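Local atomic coordinates of ribokinase RBSK (Mycobacterium tuberculosis, PDB entry 3GO6), a protein that probably phosphorylates D-ribose at O-5 with ATP and magnesium, giving D-ribose 5-phosphate for nucleotide synthesis and the pentose phosphate pathway. Residues S76-G80 against A130-L134; A65-A69 against D290-A295; L186-A191 against D205-P209; R21-V25 against A140-C144. All blocks are in the same frame, centred on the assembly; numbering follows the deposited sequence.

Interaction 1: residues S76-G80 against A130-L134; sequences SGAFG and ANAHL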
loop_
_atom_site.group_PDB
_atom_site.type_symbol
_atom_site.label_atom_id
_atom_site.label_comp_id
_atom_site.label_asym_id
_atom_site.label_seq_id
_atom_site.Cartn_x
_atom_site.Cartn_y
_atom_site.Cartn_z
ATOM N N SER A 76 9.996 -6.504 -22.550
ATOM C CA SER A 76 11.178 -7.056 -21.904
ATOM C C SER A 76 11.269 -6.445 -20.508
ATOM O O SER A 76 11.386 -5.229 -20.356
ATOM C CB SER A 76 12.427 -6.726 -22.730
ATOM O OG SER A 76 13.589 -7.259 -22.096
ATOM N N GLY A 77 11.175 -7.286 -19.486
ATOM C CA GLY A 77 11.146 -6.832 -18.098
ATOM C C GLY A 77 11.413 -8.021 -17.180
ATOM O O GLY A 77 11.448 -9.181 -17.636
ATOM N N ALA A 78 11.626 -7.729 -15.897
ATOM C CA ALA A 78 11.958 -8.758 -14.911
ATOM C C ALA A 78 10.799 -8.950 -13.969
ATOM O O ALA A 78 10.349 -7.990 -13.343
ATOM C CB ALA A 78 13.198 -8.361 -14.141
ATOM N N PHE A 79 10.296 -10.183 -13.897
ATOM C CA PHE A 79 9.269 -10.556 -12.939
ATOM C C PHE A 79 9.997 -11.160 -11.738
ATOM O O PHE A 79 11.098 -11.689 -11.899
ATOM C CB PHE A 79 8.332 -11.622 -13.525
ATOM C CG PHE A 79 7.499 -11.140 -14.674
ATOM C CD1 PHE A 79 6.298 -10.477 -14.443
ATOM C CD2 PHE A 79 7.914 -11.350 -15.989
ATOM C CE1 PHE A 79 5.513 -10.020 -15.507
ATOM C CE2 PHE A 79 7.135 -10.897 -17.061
ATOM C CZ PHE A 79 5.932 -10.221 -16.815
ATOM N N GLY A 80 9.400 -11.079 -10.552
ATOM C CA GLY A 80 9.914 -11.802 -9.381
ATOM C C GLY A 80 9.524 -13.268 -9.479
ATOM O O GLY A 80 8.789 -13.652 -10.404
ATOM N N ALA A 130 12.066 -6.825 -8.331
ATOM C CA ALA A 130 12.734 -7.479 -9.468
ATOM C C ALA A 130 13.145 -6.514 -10.588
ATOM O O ALA A 130 14.177 -6.724 -11.248
ATOM C CB ALA A 130 11.846 -8.598 -10.020
ATOM N N ASN A 131 12.354 -5.458 -10.811
ATOM C CA ASN A 131 12.672 -4.490 -11.868
ATOM C C ASN A 131 14.048 -3.851 -11.718
ATOM O O ASN A 131 14.683 -3.531 -12.721
ATOM C CB ASN A 131 11.603 -3.384 -11.971
ATOM C CG ASN A 131 10.229 -3.941 -12.218
ATOM O OD1 ASN A 131 9.927 -4.446 -13.317
ATOM N ND2 ASN A 131 9.394 -3.911 -11.180
ATOM N N ALA A 132 14.495 -3.670 -10.475
ATOM C CA ALA A 132 15.823 -3.112 -10.189
ATOM C C ALA A 132 16.960 -4.062 -10.588
ATOM O O ALA A 132 18.121 -3.662 -10.634
ATOM C CB ALA A 132 15.944 -2.751 -8.690
ATOM N N HIS A 133 16.624 -5.307 -10.889
ATOM C CA HIS A 133 17.629 -6.303 -11.264
ATOM C C HIS A 133 17.523 -6.771 -12.709
ATOM O O HIS A 133 18.051 -7.820 -13.050
ATOM C CB HIS A 133 17.571 -7.494 -10.310
ATOM C CG HIS A 133 17.703 -7.091 -8.877
ATOM N ND1 HIS A 133 18.894 -6.643 -8.339
ATOM C CD2 HIS A 133 16.779 -6.991 -7.894
ATOM C CE1 HIS A 133 18.702 -6.323 -7.071
ATOM N NE2 HIS A 133 17.427 -6.516 -6.778
ATOM N N LEU A 134 16.812 -6.011 -13.538
ATOM C CA LEU A 134 16.777 -6.283 -14.969
ATOM C C LEU A 134 18.116 -5.922 -15.630
ATOM O O LEU A 134 18.505 -4.753 -15.655
ATOM C CB LEU A 134 15.627 -5.529 -15.662
ATOM C CG LEU A 134 15.505 -5.799 -17.171
ATOM C CD1 LEU A 134 15.076 -7.236 -17.444
ATOM C CD2 LEU A 134 14.557 -4.812 -17.869
HETATM O O HOH W 1 11.670 -4.985 -15.329
#
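The Ala-78 methyl packs between Ala-130 and Leu-134. Its CB lies 4.3 Å from Ala-130 CB and 4.0 Å from Leu-134 CD1, and it also touches the carbonyl oxygen of Ala-130. Further along the chain, the Ala-130 methyl packs on the peptide that joins Phe-79 to Gly-80, with CB 3.5 Å from Gly-80 N. At the other end the two methyls of Leu-134 divide the backbone between them: CD1 rests 3.8 Å from Gly-77 C, while CD2 reaches toward Gly-77 CA and Ser-76 O. With CG of Leu-134 anti to its own nitrogen (chi1 -178°), the fork is carried out over the backbone of Gly-77.

No direct hydrogen bond crosses. Instead one water accepts the N-H of Ala-78 at 2.8 Å from N and donates to Asn-131 OD1 at 2.7 Å. The same OD1 accepts a bond from the backbone N of Val-28, and ND2 donates to Pro-128 O, so the amide of Asn-131 is held at both ends. Its side chain stands about 3 Å from that of Asn-29, a residue of the ribose pocket, and about 7 Å from the ribose itself. Phe-79 points away from the 3-10 turn and packs on helix 83-94, and strand 78-79 pairs with strand 103-104.

The chemistry is thus apolar except for a single bridging water, which satisfies a backbone N-H and links it to an asparagine that probably belongs to the second shell around the sugar.

Interaction 2: residues A65-A69 against D290-A295; sequences AAARA and DCAPAA
The C-terminal end of helix 58-68 is met by the irregular segment 290-295, which leads into the last helix, 295-303, and Arg-68 does most of the joining. Its side chain, extended from CG to NE, runs along the segment and places the guanidinium beside Asp-290 and Ala-292. NH1 donates to Ala-292 O at 2.9 Å, with an N-H...O angle of 162°; the oxygen lies in the guanidinium plane, and the donor comes in the carbonyl plane, on a lone pair. A second, weak bond runs from NH1 to Asp-290 O. NH2 forms a salt bridge to Asp-290 OD1 at 2.6 Å. Here the carboxylate is turned almost perpendicular to the guanidinium, the planes being 89° apart, and OD1 is approached from above its own plane. Asn-95 OD1 accepts a further bond from NH2, which helps to fix the rotation of the group.

In the pfkB fold this segment follows the end of helix 265-282 and the loop after it, where Ala-282, Val-285 and Gly-287 form part of the magnesium site; the side chain of Cys-291 is about 4 Å from that ion. Pro-293 and Cys-291 turn from helix 58-68 and pack on helices 246-257 and 265-282.

One turn earlier in the helix, Ala-65 meets the Ala-292 methyl, the two CB atoms being 3.7 Å apart. A water donates to both Ala-65 O, at 3.0 Å, and Pro-293 O. Ala-294 is the N-cap of the last helix, and the following N-H, that of Ala-295, makes a weak bond to Arg-68 O (3.1 Å between N and O).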
loop_
_atom_site.group_PDB
_atom_site.type_symbol
_atom_site.label_atom_id
_atom_site.label_comp_id
_atom_site.label_asym_id
_atom_site.label_seq_id
_atom_site.Cartn_x
_atom_site.Cartn_y
_atom_site.Cartn_z
ATOM N N ALA A 65 -0.968 -0.092 -23.529
ATOM C CA ALA A 65 -1.505 1.035 -24.305
ATOM C C ALA A 65 -1.085 0.986 -25.779
ATOM O O ALA A 65 -1.913 1.218 -26.683
ATOM C CB ALA A 65 -1.100 2.374 -23.666
ATOM N N ALA A 66 0.189 0.700 -26.038
ATOM C CA ALA A 66 0.658 0.540 -27.419
ATOM C C ALA A 66 -0.082 -0.590 -28.160
ATOM O O ALA A 66 -0.430 -0.441 -29.335
ATOM C CB ALA A 66 2.169 0.311 -27.454
ATOM N N ALA A 67 -0.315 -1.714 -27.474
ATOM C CA ALA A 67 -1.058 -2.849 -28.057
ATOM C C ALA A 67 -2.525 -2.504 -28.345
ATOM O O ALA A 67 -3.030 -2.786 -29.447
ATOM C CB ALA A 67 -0.956 -4.084 -27.163
ATOM N N ARG A 68 -3.198 -1.873 -27.389
ATOM C CA ARG A 68 -4.576 -1.413 -27.626
ATOM C C ARG A 68 -4.674 -0.365 -28.744
ATOM O O ARG A 68 -5.692 -0.299 -29.439
ATOM C CB ARG A 68 -5.227 -0.911 -26.339
ATOM C CG ARG A 68 -5.435 -2.029 -25.316
ATOM C CD ARG A 68 -6.168 -1.523 -24.100
ATOM N NE ARG A 68 -6.251 -2.528 -23.037
ATOM C CZ ARG A 68 -6.821 -2.308 -21.855
ATOM N NH1 ARG A 68 -7.376 -1.133 -21.583
ATOM N NH2 ARG A 68 -6.845 -3.271 -20.940
ATOM N N ALA A 69 -3.624 0.442 -28.909
ATOM C CA ALA A 69 -3.541 1.421 -29.995
ATOM C C ALA A 69 -3.172 0.831 -31.365
ATOM O O ALA A 69 -3.086 1.578 -32.339
ATOM C CB ALA A 69 -2.572 2.566 -29.633
ATOM N N ASP A 290 -5.440 -0.487 -16.446
ATOM C CA ASP A 290 -6.479 -0.923 -17.370
ATOM C C ASP A 290 -7.245 0.229 -18.048
ATOM O O ASP A 290 -8.355 0.030 -18.558
ATOM C CB ASP A 290 -7.433 -1.889 -16.662
ATOM C CG ASP A 290 -8.284 -2.707 -17.634
ATOM O OD1 ASP A 290 -7.721 -3.389 -18.525
ATOM O OD2 ASP A 290 -9.525 -2.680 -17.498
ATOM N N CYS A 291 -6.637 1.406 -18.131
ATOM C CA CYS A 291 -7.363 2.579 -18.637
ATOM C C CYS A 291 -7.069 2.997 -20.088
ATOM O O CYS A 291 -7.618 4.006 -20.568
ATOM C CB CYS A 291 -7.128 3.764 -17.702
ATOM S SG CYS A 291 -5.400 4.320 -17.613
ATOM N N ALA A 292 -6.219 2.248 -20.787
ATOM C CA ALA A 292 -5.854 2.605 -22.169
ATOM C C ALA A 292 -7.018 2.342 -23.141
ATOM O O ALA A 292 -7.608 1.265 -23.129
ATOM C CB ALA A 292 -4.610 1.852 -22.602
ATOM N N PRO A 293 -7.355 3.336 -23.982
ATOM C CA PRO A 293 -8.456 3.168 -24.905
ATOM C C PRO A 293 -8.067 2.347 -26.136
ATOM O O PRO A 293 -6.882 2.250 -26.500
ATOM C CB PRO A 293 -8.774 4.614 -25.309
ATOM C CG PRO A 293 -7.448 5.271 -25.298
ATOM C CD PRO A 293 -6.752 4.682 -24.090
ATOM N N ALA A 294 -9.071 1.770 -26.785
ATOM C CA ALA A 294 -8.857 1.064 -28.050
ATOM C C ALA A 294 -8.590 2.072 -29.162
ATOM O O ALA A 294 -8.950 3.258 -29.039
ATOM C CB ALA A 294 -10.067 0.165 -28.385
ATOM N N ALA A 295 -7.950 1.619 -30.238
ATOM C CA ALA A 295 -7.614 2.504 -31.352
ATOM C C ALA A 295 -8.859 3.242 -31.881
ATOM O O ALA A 295 -8.797 4.440 -32.194
ATOM C CB ALA A 295 -6.948 1.722 -32.471
HETATM O O HOH W 2 -4.233 2.993 -25.931
#

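Interaction 3: residues L186-A191 against D205-P209; sequences LQDLAA and DWPSP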
loop_
_atom_site.group_PDB
_atom_site.type_symbol
_atom_site.label_atom_id
_atom_site.label_comp_id
_atom_site.label_asym_id
_atom_site.label_seq_id
_atom_site.Cartn_x
_atom_site.Cartn_y
_atom_site.Cartn_z
ATOM N N LEU A 186 22.404 8.451 -17.415
ATOM C CA LEU A 186 21.393 9.351 -17.970
ATOM C C LEU A 186 21.987 10.221 -19.057
ATOM O O LEU A 186 21.348 10.463 -20.076
ATOM C CB LEU A 186 20.793 10.260 -16.893
ATOM C CG LEU A 186 19.741 9.729 -15.922
ATOM C CD1 LEU A 186 19.370 10.821 -14.916
ATOM C CD2 LEU A 186 18.491 9.203 -16.651
ATOM N N GLN A 187 23.200 10.725 -18.818
ATOM C CA GLN A 187 23.864 11.565 -19.812
ATOM C C GLN A 187 24.147 10.794 -21.092
ATOM O O GLN A 187 23.953 11.325 -22.180
ATOM C CB GLN A 187 25.127 12.203 -19.236
ATOM C CG GLN A 187 24.819 13.295 -18.228
ATOM C CD GLN A 187 25.988 13.592 -17.316
ATOM O OE1 GLN A 187 26.961 12.829 -17.254
ATOM N NE2 GLN A 187 25.893 14.694 -16.583
ATOM N N ASP A 188 24.567 9.536 -20.958
ATOM C CA ASP A 188 24.800 8.664 -22.103
ATOM C C ASP A 188 23.499 8.343 -22.833
ATOM O O ASP A 188 23.470 8.313 -24.052
ATOM C CB ASP A 188 25.505 7.365 -21.683
ATOM C CG ASP A 188 26.954 7.596 -21.234
ATOM O OD1 ASP A 188 27.496 8.698 -21.476
ATOM O OD2 ASP A 188 27.544 6.676 -20.623
ATOM N N LEU A 189 22.426 8.094 -22.082
ATOM C CA LEU A 189 21.124 7.851 -22.717
ATOM C C LEU A 189 20.605 9.116 -23.405
ATOM O O LEU A 189 20.112 9.051 -24.525
ATOM C CB LEU A 189 20.100 7.299 -21.704
ATOM C CG LEU A 189 18.716 6.851 -22.212
ATOM C CD1 LEU A 189 18.798 5.905 -23.397
ATOM C CD2 LEU A 189 17.939 6.215 -21.069
ATOM N N ALA A 190 20.735 10.264 -22.744
ATOM C CA ALA A 190 20.251 11.533 -23.317
ATOM C C ALA A 190 20.951 11.869 -24.648
ATOM O O ALA A 190 20.314 12.347 -25.601
ATOM C CB ALA A 190 20.400 12.665 -22.313
ATOM N N ALA A 191 22.247 11.564 -24.714
ATOM C CA ALA A 191 23.087 11.812 -25.906
ATOM C C ALA A 191 22.533 11.155 -27.158
ATOM O O ALA A 191 22.714 11.671 -28.263
ATOM C CB ALA A 191 24.540 11.333 -25.649
ATOM N N ASP A 205 14.854 17.814 -15.179
ATOM C CA ASP A 205 15.901 16.954 -14.656
ATOM C C ASP A 205 16.719 16.235 -15.724
ATOM O O ASP A 205 17.832 15.796 -15.448
ATOM C CB ASP A 205 15.327 15.920 -13.676
ATOM C CG ASP A 205 16.404 15.277 -12.811
ATOM O OD1 ASP A 205 17.003 15.994 -11.972
ATOM O OD2 ASP A 205 16.662 14.057 -12.962
ATOM N N TRP A 206 16.167 16.096 -16.921
ATOM C CA TRP A 206 16.811 15.345 -17.997
ATOM C C TRP A 206 18.087 16.074 -18.490
ATOM O O TRP A 206 18.063 17.288 -18.663
ATOM C CB TRP A 206 15.825 15.159 -19.142
ATOM C CG TRP A 206 16.273 14.233 -20.239
ATOM C CD1 TRP A 206 16.556 14.571 -21.525
ATOM C CD2 TRP A 206 16.440 12.806 -20.149
ATOM N NE1 TRP A 206 16.919 13.442 -22.244
ATOM C CE2 TRP A 206 16.849 12.350 -21.420
ATOM C CE3 TRP A 206 16.294 11.875 -19.115
ATOM C CZ2 TRP A 206 17.099 10.999 -21.691
ATOM C CZ3 TRP A 206 16.559 10.531 -19.382
ATOM C CH2 TRP A 206 16.949 10.106 -20.656
ATOM N N PRO A 207 19.194 15.335 -18.690
ATOM C CA PRO A 207 20.513 15.968 -18.971
ATOM C C PRO A 207 20.640 16.903 -20.190
ATOM O O PRO A 207 21.260 17.969 -20.070
ATOM C CB PRO A 207 21.454 14.767 -19.107
ATOM C CG PRO A 207 20.777 13.678 -18.282
ATOM C CD PRO A 207 19.318 13.866 -18.604
ATOM N N SER A 208 20.107 16.516 -21.345
ATOM C CA SER A 208 20.318 17.284 -22.579
ATOM C C SER A 208 19.181 16.968 -23.534
ATOM O O SER A 208 18.639 15.861 -23.470
ATOM C CB SER A 208 21.664 16.913 -23.227
ATOM O OG SER A 208 21.702 15.545 -23.638
ATOM N N PRO A 209 18.821 17.922 -24.426
ATOM C CA PRO A 209 17.634 17.742 -25.252
ATOM C C PRO A 209 17.794 16.682 -26.326
ATOM O O PRO A 209 18.880 16.566 -26.918
ATOM C CB PRO A 209 17.405 19.124 -25.890
ATOM C CG PRO A 209 18.593 19.929 -25.602
ATOM C CD PRO A 209 19.511 19.198 -24.700
HETATM O O HOH W 3 23.868 14.167 -22.549
HETATM O O HOH W 4 18.089 13.579 -24.865
HETATM O O HOH W 5 21.264 15.505 -26.102
#
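Trp-206, Ala-190 and Pro-207 carry this contact, in which the indole and the proline together receive one side of helix 183-192. The methyl of Ala-190 stands 3.2 Å above the indole plane, toward the NE1 and CE2 rim, with CB 3.6 Å from NE1. The same methyl meets Pro-207 CB at 4.0 Å and Ser-208 OG at 3.4 Å, so it fits between the indole, the pyrrolidine and the hydroxyl. Because CG of Trp-206 stands anti to the backbone nitrogen (chi1 -171°), the six-membered ring extends past Ala-190 to the two leucines. Leu-186 CD2 touches CZ3 of Trp-206 at 3.6 Å, and Leu-189 comes to the ring edge, its CG near CH2. Pro-207 packs on the preceding turn of the helix, where its CG lies 3.7 Å from Leu-186 CB and its CB is next to Gln-187 CG.

The polar groups meet through water alone. NE1 of Trp-206 donates in the ring plane to a water 2.9 Å away, and that water in turn donates to the carbonyls of Ala-190 and Ser-208. A second water donates to Gln-187 O and is hydrogen-bonded to Ser-208 OG; a third joins that hydroxyl to Pro-209 O.

The indole also packs on Val-174 of strand 171-175 and on Leu-151, while Leu-186 and Leu-189 continue inward to helix 155-167. Segment 205-209 leaves helix 200-205 across the flank of helix 183-192 before entering strand 212-216 of the large central sheet.

Interaction 4: residues R21-V25 against A140-C144; sequences RVCVV and AVANC
Apolar packing joins the inner parts of the two segments, where Cys-23 and Val-25 of strand 21-25 face the chain at Ala-140, Val-141 and Cys-144. Cys-23 CB lies 3.8 Å from Cys-144 CB, and the two thiols form no disulfide. The sulfur of Cys-23, whose exact position is doubtful, packs on Val-141, with SG 3.8 Å from CG1. That methyl also meets Val-25 CG2 at 4.1 Å, the two valine side chains crossing at about a right angle. Val-25 CG2 has a looser contact with the Ala-140 methyl, 4.3 Å from its CB.

Polar contact is confined to the outer end. The guanidinium of Arg-21, brought round by a bend at chi3 (-61°), lies with one face beneath the carbonyl oxygen of Asn-143, which stands 3.0 Å above its plane. This places NH1 close to Asn-143 O at a poor angle, so the pair is not a hydrogen bond. A water at the guanidinium edge accepts from both Arg-21 NH1 and Asn-143 ND2, at 3.0 Å from each nitrogen. The charge itself is paired with Asp-145, whose OD1 forms a salt bridge with NH2.

Arg-101 bonds to the carbonyls of Ala-140 and Ala-142 and helps to hold the loop. Strand 21-25 lies between parallel strands 72-76 and 146-149, and segment 140-144 runs over one side of it just before the chain enters strand 146-149. Such a central parallel sheet, with helices packed against it, is the core of the ribokinase-like alpha/beta fold.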
loop_
_atom_site.group_PDB
_atom_site.type_symbol
_atom_site.label_atom_id
_atom_site.label_comp_id
_atom_site.label_asym_id
_atom_site.label_seq_id
_atom_site.Cartn_x
_atom_site.Cartn_y
_atom_site.Cartn_z
ATOM N N ARG A 21 6.051 -2.275 -34.899
ATOM C CA ARG A 21 6.557 -3.210 -33.917
ATOM C C ARG A 21 7.175 -2.381 -32.806
ATOM O O ARG A 21 8.203 -1.720 -33.003
ATOM C CB ARG A 21 7.592 -4.167 -34.530
ATOM C CG ARG A 21 7.052 -5.001 -35.697
ATOM C CD ARG A 21 8.191 -5.643 -36.498
ATOM N NE ARG A 21 9.095 -4.652 -37.096
ATOM C CZ ARG A 21 10.291 -4.931 -37.620
ATOM N NH1 ARG A 21 10.751 -6.179 -37.633
ATOM N NH2 ARG A 21 11.036 -3.959 -38.132
ATOM N N VAL A 22 6.523 -2.400 -31.647
ATOM C CA VAL A 22 7.016 -1.656 -30.494
ATOM C C VAL A 22 7.638 -2.629 -29.510
ATOM O O VAL A 22 6.999 -3.614 -29.135
ATOM C CB VAL A 22 5.877 -0.847 -29.835
ATOM C CG1 VAL A 22 6.339 -0.239 -28.521
ATOM C CG2 VAL A 22 5.375 0.241 -30.821
ATOM N N CYS A 23 8.889 -2.365 -29.119
ATOM C CA CYS A 23 9.508 -3.094 -28.012
ATOM C C CYS A 23 9.589 -2.215 -26.754
ATOM O O CYS A 23 10.197 -1.131 -26.776
ATOM C CB CYS A 23 10.902 -3.590 -28.393
ATOM S SG CYS A 23 11.755 -4.300 -26.971
ATOM N N VAL A 24 8.948 -2.659 -25.673
ATOM C CA VAL A 24 8.991 -1.912 -24.422
ATOM C C VAL A 24 9.979 -2.603 -23.489
ATOM O O VAL A 24 9.833 -3.787 -23.192
ATOM C CB VAL A 24 7.599 -1.824 -23.756
ATOM C CG1 VAL A 24 7.662 -1.032 -22.445
ATOM C CG2 VAL A 24 6.585 -1.218 -24.725
ATOM N N VAL A 25 10.982 -1.871 -23.032
ATOM C CA VAL A 25 11.926 -2.415 -22.057
ATOM C C VAL A 25 11.708 -1.593 -20.788
ATOM O O VAL A 25 11.962 -0.383 -20.766
ATOM C CB VAL A 25 13.407 -2.324 -22.555
ATOM C CG1 VAL A 25 14.402 -2.717 -21.441
ATOM C CG2 VAL A 25 13.634 -3.221 -23.781
ATOM N N ALA A 140 16.272 -8.479 -26.676
ATOM C CA ALA A 140 15.209 -7.618 -26.150
ATOM C C ALA A 140 14.607 -6.718 -27.224
ATOM O O ALA A 140 13.385 -6.613 -27.321
ATOM C CB ALA A 140 15.721 -6.769 -24.973
ATOM N N VAL A 141 15.455 -6.087 -28.035
ATOM C CA VAL A 141 14.981 -5.140 -29.054
ATOM C C VAL A 141 15.085 -5.659 -30.496
ATOM O O VAL A 141 15.088 -4.873 -31.450
ATOM C CB VAL A 141 15.676 -3.766 -28.914
ATOM C CG1 VAL A 141 15.388 -3.165 -27.535
ATOM C CG2 VAL A 141 17.176 -3.897 -29.127
ATOM N N ALA A 142 15.155 -6.983 -30.655
ATOM C CA ALA A 142 15.159 -7.591 -31.989
ATOM C C ALA A 142 13.918 -7.167 -32.763
ATOM O O ALA A 142 12.812 -7.111 -32.206
ATOM C CB ALA A 142 15.231 -9.118 -31.890
ATOM N N ASN A 143 14.115 -6.845 -34.037
ATOM C CA ASN A 143 13.016 -6.570 -34.962
ATOM C C ASN A 143 11.966 -5.602 -34.406
ATOM O O ASN A 143 10.779 -5.948 -34.298
ATOM C CB ASN A 143 12.343 -7.877 -35.409
ATOM C CG ASN A 143 13.343 -8.923 -35.881
ATOM O OD1 ASN A 143 13.394 -10.038 -35.345
ATOM N ND2 ASN A 143 14.160 -8.561 -36.871
ATOM N N CYS A 144 12.398 -4.407 -34.007
ATOM C CA CYS A 144 11.410 -3.395 -33.638
ATOM C C CYS A 144 11.568 -2.126 -34.449
ATOM O O CYS A 144 12.634 -1.851 -35.008
ATOM C CB CYS A 144 11.370 -3.119 -32.126
ATOM S SG CYS A 144 12.660 -2.043 -31.460
HETATM O O HOH W 6 13.452 -6.424 -38.860
#

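Interactions 1 and 4 are direct neighbours, their centres 16 Å apart. Ser-76 N probably bonds to Val-24 O at 2.8 Å, and Leu-134 CD2 packs on Val-25 CG1 at 4.1 Å, so the two contacts join through a probable sheet hydrogen bond and side-chain packing. Along the chain interaction 1 is nested inside the loop closed by interaction 4. Interaction 2 comes to about 4 Å of interaction 4 at the nearest atoms without touching it. Interaction 3 is the most remote from interaction 2, about 29 Å between centres. Asn-131 of interaction 1 has its side chain about 7 Å from the ribose, and that of Cys-291 in interaction 2 is about 4 Å from the magnesium ion.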